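Local coordinates for putative O-Methyltransferase (Corynebacterium glutamicum, PDB 3DR5) that probably transfers a methyl group from S-adenosyl-L-methionine to an oxygen atom of its substrate, at the interface of chains A and B. Numbering follows the deposited sequence. Chains: chain A/B, Putative O-Methyltransferase.

The interface of chains A and B. Residues chain A 44, 47-48, 51, 156, 209, 211; chain B 44, 47-48, 51.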
# COMPACT_ATOMS: atom_id res chain seq x y z
N LEU A 44 -2.87 3.24 5.01
CA LEU A 44 -2.44 2.15 4.12
C LEU A 44 -3.28 0.89 4.43
O LEU A 44 -3.58 0.11 3.51
CB LEU A 44 -0.95 1.83 4.30
CG LEU A 44 -0.50 0.57 3.53
CD1 LEU A 44 -0.82 0.73 2.05
CD2 LEU A 44 0.99 0.33 3.74
N THR A 47 -6.46 1.25 2.64
CA THR A 47 -6.22 1.07 1.21
C THR A 47 -6.20 -0.40 0.83
O THR A 47 -6.82 -0.80 -0.16
CB THR A 47 -4.88 1.70 0.78
OG1 THR A 47 -4.90 3.11 1.04
CG2 THR A 47 -4.63 1.47 -0.72
N LEU A 48 -5.49 -1.21 1.61
CA LEU A 48 -5.41 -2.64 1.32
C LEU A 48 -6.74 -3.33 1.58
O LEU A 48 -7.12 -4.26 0.86
CB LEU A 48 -4.30 -3.30 2.15
CG LEU A 48 -2.88 -2.80 1.81
CD1 LEU A 48 -1.86 -3.47 2.73
CD2 LEU A 48 -2.56 -3.09 0.34
N THR A 51 -8.72 -2.32 -1.47
CA THR A 51 -8.28 -2.89 -2.73
C THR A 51 -8.37 -4.42 -2.79
O THR A 51 -8.70 -4.96 -3.84
CB THR A 51 -6.83 -2.42 -3.08
OG1 THR A 51 -5.88 -2.95 -2.14
CG2 THR A 51 -6.76 -0.89 -3.05
N GLY A 156 -3.91 -12.67 -4.05
CA GLY A 156 -4.30 -11.27 -4.14
C GLY A 156 -4.43 -10.76 -2.69
O GLY A 156 -4.70 -9.58 -2.44
N VAL A 209 4.88 -6.17 4.07
CA VAL A 209 3.61 -6.69 3.60
C VAL A 209 3.95 -7.69 2.51
O VAL A 209 4.70 -7.42 1.57
CB VAL A 209 2.61 -5.55 3.14
CG1 VAL A 209 3.32 -4.24 3.03
CG2 VAL A 209 1.90 -5.95 1.86
N THR A 211 2.10 -10.19 -0.13
CA THR A 211 0.85 -10.59 -0.71
C THR A 211 1.03 -11.84 -1.57
O THR A 211 2.08 -12.04 -2.19
CB THR A 211 0.17 -9.38 -1.46
OG1 THR A 211 0.01 -9.67 -2.85
CG2 THR A 211 0.95 -8.12 -1.25
N LEU B 44 5.49 -1.27 -3.47
CA LEU B 44 4.11 -0.90 -3.15
C LEU B 44 3.26 -0.91 -4.44
O LEU B 44 2.07 -1.24 -4.40
CB LEU B 44 4.04 0.48 -2.49
CG LEU B 44 2.60 1.00 -2.31
CD1 LEU B 44 1.79 0.00 -1.48
CD2 LEU B 44 2.61 2.37 -1.64
N THR B 47 2.30 -4.38 -5.08
CA THR B 47 1.29 -4.78 -4.10
C THR B 47 -0.11 -4.34 -4.52
O THR B 47 -1.06 -5.12 -4.45
CB THR B 47 1.58 -4.18 -2.71
OG1 THR B 47 2.85 -4.65 -2.24
CG2 THR B 47 0.49 -4.58 -1.71
N LEU B 48 -0.23 -3.09 -4.96
CA LEU B 48 -1.53 -2.58 -5.38
C LEU B 48 -1.98 -3.22 -6.69
O LEU B 48 -3.17 -3.48 -6.88
CB LEU B 48 -1.49 -1.06 -5.54
CG LEU B 48 -1.23 -0.30 -4.22
CD1 LEU B 48 -1.15 1.21 -4.49
CD2 LEU B 48 -2.35 -0.60 -3.22
N THR B 51 -3.15 -6.60 -5.49
CA THR B 51 -4.35 -6.60 -4.66
C THR B 51 -5.60 -6.08 -5.39
O THR B 51 -6.69 -6.61 -5.17
CB THR B 51 -4.13 -5.81 -3.34
OG1 THR B 51 -3.92 -4.41 -3.61
CG2 THR B 51 -2.90 -6.37 -2.61
O HOH W 1 -9.44 -7.11 -5.52
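Helix 39-51 of chain A packs against helix 39-51 of chain B around a two-fold axis, and the chain B helix also lies against strand 207-212 of chain A and the loop at A:Gly156; the twin contacts, with the chains exchanged, lie on the other side of the axis. The protein belongs to the SAM-dependent O-methyltransferase family, whose members have a Rossmann-like fold and are commonly dimeric, so this pairing may be the biological dimer. It is a worked example of how a two-fold axis sets a group against its own copy. At the C-terminal ends of the helices A:Thr51 and B:Thr51 meet with their side chains crossing obliquely, the hydroxyl OG1 atoms hydrogen-bonded at 2.9 Å. Each hydroxyl sits between its own backbone N and carbonyl carbon (chi1 66°), which turns it back over the preceding helical turn. There OG1 of A:Thr51 lies 3.1 Å from the carbonyl O of A:Thr47, placed to donate to it from a position tilted 30° from the carbonyl plane, and the B copy has the same geometry. Each hydroxyl has one hydrogen, so both cannot give it to their own helix while one also gives it across; the direction of the bond across is not decided, and one hydroxyl may donate across at the expense of its own intrahelical bond, perhaps alternating between the two. A water bridges the backbone O atoms of A:Thr51 and B:Thr51, 2.8 Å from each.

One turn back toward the N-termini the contact turns apolar. The methyl CG2 of A:Thr47, anti to the backbone N, meets CD2 of B:Leu48 at 4.0 Å, the two side chains crossing at about a right angle, and A:Leu48 meets B:Thr47 in the same manner. B:Thr47 is further covered from the strand: its CG2 lies 3.6 Å from CG2 of A:Thr211, while A:Val209 reaches its methyl CG2 toward it tip to tip. The loop carbonyl O of A:Gly156 lies 3.7 Å from CG2 of B:Thr51.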